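Formylmethanofuran--tetrahydromethanopterin formyltransferase (Methanosarcina barkeri, PDB 1M5S) catalyses the reversible transfer of a formyl group from formylmethanofuran to tetrahydromethanopterin, an early step in making methane from carbon dioxide. Local coordinates at residues A[83-88]-A[114-119]; A[167-172]-A[235-240]; A[205-210]-A[220-225]. All blocks are in the same frame, centred on the assembly; numbering follows the deposited sequence.

Interaction 1: A[83-88]-A[114-119]; sequences ALEEQL and QDNVGF. Unlike the reference sequence in segment 114-119: Asp-115 (reference Phe).
Two first torsions bring the acids Glu-85 and Asp-115 together: Glu-85 sends CG anti to its backbone N (chi1 175°), while Asp-115 has CG anti to its carbonyl carbon (chi1 -62°). From these starting points the two side chains cross obliquely, their carboxylate planes 58° apart. Asp-115 OD2 lies against the stem of the glutamate, 3.3 Å from Glu-85 CB, and also approaches its head, with Glu-85 OE2 at 3.6 Å. No hydrogen bond joins the two acids; like charges stand close, which would probably favour protonation of one of the pair. The other branch of the aspartate is buried without a polar partner: Asp-115 OD1 faces a methyl group, Leu-88 CD1, at 3.9 Å. The residue departs here from the reference sequence, which has phenylalanine. Farther along, the contact is purely apolar, Leu-88 CB meeting Val-117 CG2 at 4.0 Å with the two side chains roughly perpendicular. Where the side chains are partly exposed, Glu-85 OE2 comes within 3.7 Å of Asn-116 OD1, and it also forms a weak, long ion pair with Lys-120. An alanine in place of Glu-85 would probably leave Lys-120 without that distant mate and open a gap over Asp-115 OD2, though CB would still lie against it. Leu-88 continues inward onto Ile-76, Ala-21 and Val-23 of the strands beneath. The whole illustrates a helix laid on strands beside a strand-to-helix junction: helix 81-95 rests on strands 12-26 and 71-78 of the alpha/beta sandwich, and strand 113-115 passes through an inverse gamma turn centred on Asn-116 into helix 117-122.

Interaction 2: A[167-172]-A[235-240]; sequences FIFGDS and TEIPAD
Phe-169 reaches from near the end of strand 147-170 to Ile-237 and Pro-238, in an alpha/beta sandwich where a long connecting loop folds back beside the end of a strand. An aromatic ring wedged between strand and loop is the principle at work. The CB of Phe-169 sets out toward the loop, and CG stands anti to the carbonyl carbon (chi1 -67°), which sets it beside the backbone N. One flank of the ring then does the touching. Its CD2 meets Pro-238 CD at 4.2 Å, the two side chains being roughly perpendicular. The next atom out, Phe-169 CE2, has two neighbours: the terminal methyl Ile-237 CD1 at 3.8 Å, and the backbone oxygen Glu-236 O at 3.6 Å, which sits at the ring edge near its plane. At the tip, CZ lies farther from this carbonyl, 4.4 Å from Glu-236 O. Elsewhere the ring makes a cation-pi contact with Lys-276 and packs on Phe-224 and Val-244, so strand, loop and neighbouring strands share it. The loop is shaped locally by an ST turn, in which Ile-237 N donates to Thr-235 OG1 over 3.1 Å. Beyond the ring, the contact passes to Asp-171 and Asp-240. Asp-171, just past the strand, turns its carboxylate away from the loop, where OD1 is hydrogen-bonded to Thr-175 OG1 of helix 173-187, and Ser-172 at the N-cap position meets Ser-172 of the third subunit. Its CB stays 3.8 Å from Asp-240 O, and the closer approach is by the backbone: Asp-171 CA points its hydrogen at Asp-240 O, a CA-H...O contact of 3.4 Å with 154° at the hydrogen.

Interaction 3: A[205-210]-A[220-225]; sequences GSKSGA and ANERFC
Lys-207 carries this contact, lying over Asn-221 at its base and gripping Ala-220 and Glu-222 with its tip. The close-packed part begins at the stem, where Lys-207 CB and Asn-221 CB meet at 3.8 Å. CG occupies the crowded position between the backbone N and the carbonyl carbon (chi1 62°), and the chain runs out extended until it bends at chi4 to present its ammonium. There Lys-207 NZ donates to Ala-220 O at 2.9 Å, approaching 31° out of the carbonyl plane, and forms a salt bridge of 2.8 Å with Glu-222 OE1 through the syn lone pair of that oxygen. The glutamate bends back to be met, its chain folded at chi2. Thr-219 OG1 (a hydrogen bond) and Asp-126 of the second subunit (a salt bridge) are further partners of the nitrogen. Elsewhere the contact is looser and made of backbone: Ser-206 CA and Ala-220 CA are 4.3 Å apart, with no hydrogen bond between these two residues. Ser-206 directs its CB away from the other segment, and Phe-124 of the second subunit packs on both it and Ala-220. Past Lys-207, residues 208-210 make no contact with 220-225, although Gly-209 O is hydrogen-bonded to Thr-219 just before it, and Ser-208 is exposed. The contact therefore seems to rest less on apolar burial than on one ammonium shared among a main-chain oxygen, a hydroxyl and carboxylates from two chains, and closing this loop and joining the subunits probably draw on the same charge.

How the interactions relate
From the N terminus, interaction 1 comes first: it closes a loop of 25 residues and ties helix 81-95 to the junction of strand 113-115 with helix 117-122. Strand 147-170 pairs with strand 113-115 and leads to the other side of the chain's centre, where interaction 2 ties its end to the long loop before strand 243-251. That contact spans 62 residues; interaction 3, closing only nine, is nested inside it and joins two parts of that same loop. These two touch: Ile-237 and Glu-236 pack on Phe-224, and Glu-236 forms a weak, long ion pair with Arg-223. Interaction 1 stays separate, its nearest atoms about 24 Å from interaction 2 and about 20 Å from interaction 3.

Interaction 1: A[83-88]-A[114-119]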
loop_
_atom_site.group_PDB
_atom_site.type_symbol
_atom_site.label_atom_id
_atom_site.label_comp_id
_atom_site.label_asym_id
_atom_site.label_seq_id
_atom_site.Cartn_x
_atom_site.Cartn_y
_atom_site.Cartn_z
ATOM N N ALA A 83 21.394 21.973 15.442
ATOM C CA ALA A 83 19.990 21.672 15.197
ATOM C C ALA A 83 19.776 20.222 14.752
ATOM O O ALA A 83 18.786 19.596 15.125
ATOM C CB ALA A 83 19.430 22.633 14.153
ATOM N N LEU A 84 20.736 19.681 14.006
ATOM C CA LEU A 84 20.660 18.319 13.484
ATOM C C LEU A 84 20.665 17.255 14.582
ATOM O O LEU A 84 19.804 16.375 14.594
ATOM C CB LEU A 84 21.818 18.058 12.517
ATOM C CG LEU A 84 21.688 16.798 11.660
ATOM C CD1 LEU A 84 20.331 16.806 10.965
ATOM C CD2 LEU A 84 22.817 16.723 10.644
ATOM N N GLU A 85 21.653 17.319 15.474
ATOM C CA GLU A 85 21.726 16.430 16.632
ATOM C C GLU A 85 20.419 16.473 17.409
ATOM O O GLU A 85 19.894 15.439 17.810
ATOM C CB GLU A 85 22.889 16.839 17.550
ATOM C CG GLU A 85 22.976 16.049 18.864
ATOM C CD GLU A 85 24.366 16.077 19.494
ATOM O OE1 GLU A 85 24.937 17.178 19.644
ATOM O OE2 GLU A 85 24.882 14.996 19.853
ATOM N N GLU A 86 19.862 17.672 17.542
ATOM C CA GLU A 86 18.586 17.869 18.218
ATOM C C GLU A 86 17.459 17.145 17.481
ATOM O O GLU A 86 16.660 16.443 18.102
ATOM C CB GLU A 86 18.274 19.366 18.308
ATOM C CG GLU A 86 17.098 19.741 19.205
ATOM C CD GLU A 86 16.788 21.234 19.172
ATOM O OE1 GLU A 86 17.685 22.037 18.827
ATOM O OE2 GLU A 86 15.640 21.608 19.488
ATOM N N GLN A 87 17.425 17.298 16.156
ATOM C CA GLN A 87 16.384 16.690 15.331
ATOM C C GLN A 87 16.507 15.177 15.329
ATOM O O GLN A 87 15.507 14.465 15.355
ATOM C CB GLN A 87 16.461 17.207 13.897
ATOM C CG GLN A 87 15.838 18.562 13.706
ATOM C CD GLN A 87 14.398 18.615 14.162
ATOM O OE1 GLN A 87 13.526 18.002 13.557
ATOM N NE2 GLN A 87 14.132 19.389 15.210
ATOM N N LEU A 88 17.744 14.694 15.323
ATOM C CA LEU A 88 18.008 13.267 15.413
ATOM C C LEU A 88 17.489 12.693 16.726
ATOM O O LEU A 88 16.801 11.674 16.730
ATOM C CB LEU A 88 19.504 12.998 15.293
ATOM C CG LEU A 88 20.070 13.146 13.885
ATOM C CD1 LEU A 88 21.578 12.990 13.917
ATOM C CD2 LEU A 88 19.446 12.110 12.979
ATOM N N GLN A 114 30.068 12.916 13.895
ATOM C CA GLN A 114 29.278 11.837 14.499
ATOM C C GLN A 114 28.517 12.343 15.721
ATOM O O GLN A 114 29.112 12.882 16.657
ATOM C CB GLN A 114 30.178 10.678 14.937
ATOM C CG GLN A 114 30.891 9.949 13.816
ATOM C CD GLN A 114 29.974 9.052 13.015
ATOM O OE1 GLN A 114 28.849 8.765 13.425
ATOM N NE2 GLN A 114 30.458 8.589 11.865
ATOM N N ASP A 115 27.200 12.174 15.710
ATOM C CA ASP A 115 26.381 12.502 16.869
ATOM C C ASP A 115 26.110 11.209 17.641
ATOM O O ASP A 115 25.834 10.171 17.037
ATOM C CB ASP A 115 25.069 13.153 16.419
ATOM C CG ASP A 115 25.287 14.471 15.683
ATOM O OD1 ASP A 115 25.135 14.505 14.442
ATOM O OD2 ASP A 115 25.593 15.484 16.346
ATOM N N ASN A 116 26.293 11.239 18.959
ATOM C CA ASN A 116 26.205 10.016 19.763
ATOM C C ASN A 116 24.774 9.707 20.212
ATOM O O ASN A 116 24.531 9.350 21.367
ATOM C CB ASN A 116 27.165 10.091 20.968
ATOM C CG ASN A 116 26.732 11.111 22.025
ATOM O OD1 ASN A 116 25.958 12.042 21.755
ATOM N ND2 ASN A 116 27.229 10.925 23.247
ATOM N N VAL A 117 23.865 9.705 19.240
ATOM C CA VAL A 117 22.433 9.523 19.469
ATOM C C VAL A 117 22.103 8.250 20.265
ATOM O O VAL A 117 21.329 8.297 21.218
ATOM C CB VAL A 117 21.677 9.498 18.115
ATOM C CG1 VAL A 117 20.170 9.443 18.339
ATOM C CG2 VAL A 117 22.049 10.727 17.298
ATOM N N GLY A 118 22.738 7.138 19.907
ATOM C CA GLY A 118 22.488 5.883 20.594
ATOM C C GLY A 118 22.881 5.915 22.062
ATOM O O GLY A 118 22.204 5.332 22.911
ATOM N N PHE A 119 24.007 6.559 22.358
ATOM C CA PHE A 119 24.446 6.744 23.738
ATOM C C PHE A 119 23.404 7.564 24.488
ATOM O O PHE A 119 23.035 7.233 25.610
ATOM C CB PHE A 119 25.809 7.454 23.772
ATOM C CG PHE A 119 26.298 7.774 25.164
ATOM C CD1 PHE A 119 25.942 8.971 25.785
ATOM C CD2 PHE A 119 27.082 6.864 25.869
ATOM C CE1 PHE A 119 26.348 9.255 27.090
ATOM C CE2 PHE A 119 27.497 7.137 27.178
ATOM C CZ PHE A 119 27.126 8.336 27.787
#

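Interaction 2: A[167-172]-A[235-240]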
loop_
_atom_site.group_PDB
_atom_site.type_symbol
_atom_site.label_atom_id
_atom_site.label_comp_id
_atom_site.label_asym_id
_atom_site.label_seq_id
_atom_site.Cartn_x
_atom_site.Cartn_y
_atom_site.Cartn_z
ATOM N N PHE A 167 11.337 21.231 -12.791
ATOM C CA PHE A 167 9.911 21.522 -12.936
ATOM C C PHE A 167 9.319 20.636 -14.034
ATOM O O PHE A 167 9.999 20.301 -15.004
ATOM C CB PHE A 167 9.707 22.992 -13.318
ATOM C CG PHE A 167 9.879 23.963 -12.178
ATOM C CD1 PHE A 167 10.851 23.769 -11.210
ATOM C CD2 PHE A 167 9.074 25.094 -12.093
ATOM C CE1 PHE A 167 11.019 24.688 -10.175
ATOM C CE2 PHE A 167 9.235 26.013 -11.063
ATOM C CZ PHE A 167 10.209 25.809 -10.105
ATOM N N ILE A 168 8.059 20.249 -13.864
ATOM C CA ILE A 168 7.340 19.454 -14.860
ATOM C C ILE A 168 6.084 20.208 -15.254
ATOM O O ILE A 168 5.195 20.426 -14.423
ATOM C CB ILE A 168 6.901 18.065 -14.312
ATOM C CG1 ILE A 168 8.099 17.285 -13.777
ATOM C CG2 ILE A 168 6.235 17.241 -15.419
ATOM C CD1 ILE A 168 7.690 16.091 -12.937
ATOM N N PHE A 169 6.040 20.637 -16.513
ATOM C CA PHE A 169 4.874 21.317 -17.081
ATOM C C PHE A 169 3.988 20.274 -17.771
ATOM O O PHE A 169 4.466 19.510 -18.609
ATOM C CB PHE A 169 5.317 22.356 -18.123
ATOM C CG PHE A 169 6.087 23.515 -17.553
ATOM C CD1 PHE A 169 7.297 23.313 -16.892
ATOM C CD2 PHE A 169 5.629 24.815 -17.726
ATOM C CE1 PHE A 169 8.038 24.386 -16.414
ATOM C CE2 PHE A 169 6.363 25.897 -17.253
ATOM C CZ PHE A 169 7.569 25.682 -16.597
ATOM N N GLY A 170 2.706 20.247 -17.433
ATOM C CA GLY A 170 1.821 19.286 -18.065
ATOM C C GLY A 170 0.587 19.932 -18.662
ATOM O O GLY A 170 0.172 21.008 -18.221
ATOM N N ASP A 171 -0.042 19.248 -19.616
ATOM C CA ASP A 171 -1.284 19.753 -20.201
ATOM C C ASP A 171 -2.446 19.762 -19.208
ATOM O O ASP A 171 -3.352 20.590 -19.302
ATOM C CB ASP A 171 -1.661 18.959 -21.462
ATOM C CG ASP A 171 -1.830 17.465 -21.213
ATOM O OD1 ASP A 171 -1.611 16.976 -20.089
ATOM O OD2 ASP A 171 -2.215 16.771 -22.172
ATOM N N SER A 172 -2.354 18.894 -18.205
ATOM C CA SER A 172 -3.376 18.774 -17.174
ATOM C C SER A 172 -2.688 18.553 -15.830
ATOM O O SER A 172 -1.519 18.165 -15.784
ATOM C CB SER A 172 -4.308 17.589 -17.487
ATOM O OG SER A 172 -3.640 16.343 -17.323
ATOM N N THR A 235 4.166 35.748 -17.380
ATOM C CA THR A 235 3.925 34.357 -17.034
ATOM C C THR A 235 4.871 33.431 -17.788
ATOM O O THR A 235 5.258 33.706 -18.924
ATOM C CB THR A 235 2.455 33.963 -17.329
ATOM O OG1 THR A 235 2.231 32.598 -16.948
ATOM C CG2 THR A 235 2.117 34.162 -18.806
ATOM N N GLU A 236 5.340 32.405 -17.087
ATOM C CA GLU A 236 6.190 31.376 -17.670
ATOM C C GLU A 236 5.376 30.181 -18.156
ATOM O O GLU A 236 5.943 29.193 -18.620
ATOM C CB GLU A 236 7.201 30.902 -16.631
ATOM C CG GLU A 236 8.307 31.895 -16.343
ATOM C CD GLU A 236 9.398 31.849 -17.391
ATOM O OE1 GLU A 236 9.992 30.766 -17.588
ATOM O OE2 GLU A 236 9.627 32.881 -18.055
ATOM N N ILE A 237 4.054 30.277 -18.021
ATOM C CA ILE A 237 3.127 29.179 -18.310
ATOM C C ILE A 237 2.538 29.355 -19.710
ATOM O O ILE A 237 1.804 30.314 -19.956
ATOM C CB ILE A 237 1.953 29.143 -17.268
ATOM C CG1 ILE A 237 2.507 29.047 -15.844
ATOM C CG2 ILE A 237 1.025 27.968 -17.535
ATOM C CD1 ILE A 237 3.543 27.959 -15.654
ATOM N N PRO A 238 2.848 28.428 -20.639
ATOM C CA PRO A 238 2.253 28.399 -21.983
ATOM C C PRO A 238 0.752 28.195 -21.928
ATOM O O PRO A 238 0.215 27.740 -20.913
ATOM C CB PRO A 238 2.941 27.217 -22.655
ATOM C CG PRO A 238 4.204 27.052 -21.913
ATOM C CD PRO A 238 3.879 27.389 -20.494
ATOM N N ALA A 239 0.074 28.498 -23.030
ATOM C CA ALA A 239 -1.378 28.368 -23.082
ATOM C C ALA A 239 -1.817 26.907 -22.962
ATOM O O ALA A 239 -2.884 26.614 -22.412
ATOM C CB ALA A 239 -1.913 28.976 -24.375
ATOM N N ASP A 240 -0.974 25.991 -23.434
ATOM C CA ASP A 240 -1.319 24.571 -23.427
ATOM C C ASP A 240 -0.871 23.824 -22.169
ATOM O O ASP A 240 -1.054 22.609 -22.074
ATOM C CB ASP A 240 -0.778 23.874 -24.687
ATOM C CG ASP A 240 0.746 23.869 -24.762
ATOM O OD1 ASP A 240 1.407 24.685 -24.085
ATOM O OD2 ASP A 240 1.289 23.057 -25.541
#

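Interaction 3: A[205-210]-A[220-225]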
loop_
_atom_site.group_PDB
_atom_site.type_symbol
_atom_site.label_atom_id
_atom_site.label_comp_id
_atom_site.label_asym_id
_atom_site.label_seq_id
_atom_site.Cartn_x
_atom_site.Cartn_y
_atom_site.Cartn_z
ATOM N N GLY A 205 5.542 25.723 -4.930
ATOM C CA GLY A 205 6.584 26.590 -5.468
ATOM C C GLY A 205 6.628 27.944 -4.772
ATOM O O GLY A 205 5.697 28.309 -4.055
ATOM N N SER A 206 7.687 28.710 -4.992
ATOM C CA SER A 206 7.778 30.028 -4.374
ATOM C C SER A 206 8.838 30.923 -5.006
ATOM O O SER A 206 9.834 30.440 -5.555
ATOM C CB SER A 206 8.052 29.884 -2.871
ATOM O OG SER A 206 9.336 29.321 -2.643
ATOM N N LYS A 207 8.613 32.232 -4.922
ATOM C CA LYS A 207 9.653 33.213 -5.228
ATOM C C LYS A 207 10.283 33.752 -3.941
ATOM O O LYS A 207 9.696 33.647 -2.858
ATOM C CB LYS A 207 9.077 34.367 -6.059
ATOM C CG LYS A 207 7.998 35.172 -5.365
ATOM C CD LYS A 207 7.573 36.349 -6.224
ATOM C CE LYS A 207 6.602 37.258 -5.493
ATOM N NZ LYS A 207 5.242 36.672 -5.402
ATOM N N SER A 208 11.427 34.418 -4.095
ATOM C CA SER A 208 12.252 34.874 -2.976
ATOM C C SER A 208 11.655 35.992 -2.119
ATOM O O SER A 208 12.104 36.211 -0.995
ATOM C CB SER A 208 13.620 35.323 -3.494
ATOM O OG SER A 208 14.667 34.814 -2.686
ATOM N N GLY A 209 10.665 36.709 -2.642
ATOM C CA GLY A 209 10.138 37.841 -1.902
ATOM C C GLY A 209 8.631 37.964 -1.921
ATOM O O GLY A 209 7.922 36.965 -1.821
ATOM N N ALA A 210 8.148 39.202 -1.992
ATOM C CA ALA A 210 6.720 39.484 -2.080
ATOM C C ALA A 210 6.466 40.789 -2.834
ATOM O O ALA A 210 7.147 41.787 -2.612
ATOM C CB ALA A 210 6.122 39.563 -0.691
ATOM N N ALA A 220 4.137 32.593 -3.226
ATOM C CA ALA A 220 3.930 31.899 -4.492
ATOM C C ALA A 220 4.466 32.757 -5.634
ATOM O O ALA A 220 4.219 33.966 -5.682
ATOM C CB ALA A 220 2.445 31.610 -4.699
ATOM N N ASN A 221 5.299 32.152 -6.474
ATOM C CA ASN A 221 5.747 32.778 -7.712
ATOM C C ASN A 221 4.619 32.779 -8.756
ATOM O O ASN A 221 4.384 31.781 -9.441
ATOM C CB ASN A 221 6.966 32.031 -8.244
ATOM C CG ASN A 221 7.636 32.747 -9.394
ATOM O OD1 ASN A 221 8.812 32.517 -9.675
ATOM N ND2 ASN A 221 6.881 33.577 -10.101
ATOM N N GLU A 222 3.962 33.926 -8.909
ATOM C CA GLU A 222 2.791 34.048 -9.779
ATOM C C GLU A 222 3.098 33.761 -11.252
ATOM O O GLU A 222 2.183 33.562 -12.052
ATOM C CB GLU A 222 2.170 35.447 -9.636
ATOM C CG GLU A 222 3.043 36.600 -10.154
ATOM C CD GLU A 222 4.196 36.951 -9.225
ATOM O OE1 GLU A 222 4.096 36.667 -8.011
ATOM O OE2 GLU A 222 5.202 37.517 -9.707
ATOM N N ARG A 223 4.384 33.715 -11.597
ATOM C CA ARG A 223 4.812 33.470 -12.973
ATOM C C ARG A 223 4.680 32.006 -13.367
ATOM O O ARG A 223 4.805 31.670 -14.544
ATOM C CB ARG A 223 6.266 33.904 -13.179
ATOM C CG ARG A 223 6.541 35.372 -12.898
ATOM C CD ARG A 223 7.998 35.716 -13.184
ATOM N NE ARG A 223 8.210 36.076 -14.587
ATOM C CZ ARG A 223 9.207 35.625 -15.345
ATOM N NH1 ARG A 223 9.317 36.035 -16.603
ATOM N NH2 ARG A 223 10.082 34.750 -14.858
ATOM N N PHE A 224 4.530 31.131 -12.372
ATOM C CA PHE A 224 4.357 29.699 -12.620
ATOM C C PHE A 224 3.022 29.186 -12.098
ATOM O O PHE A 224 2.861 27.990 -11.873
ATOM C CB PHE A 224 5.490 28.899 -11.974
ATOM C CG PHE A 224 6.830 29.123 -12.604
ATOM C CD1 PHE A 224 7.713 30.056 -12.075
ATOM C CD2 PHE A 224 7.237 28.355 -13.686
ATOM C CE1 PHE A 224 8.985 30.215 -12.610
ATOM C CE2 PHE A 224 8.505 28.505 -14.229
ATOM C CZ PHE A 224 9.381 29.437 -13.689
ATOM N N CYS A 225 2.074 30.099 -11.907
ATOM C CA CYS A 225 0.722 29.744 -11.486
ATOM C C CYS A 225 -0.241 29.721 -12.677
ATOM O O CYS A 225 -0.679 30.773 -13.148
ATOM C CB CYS A 225 0.217 30.737 -10.434
ATOM S SG CYS A 225 1.186 30.762 -8.916
#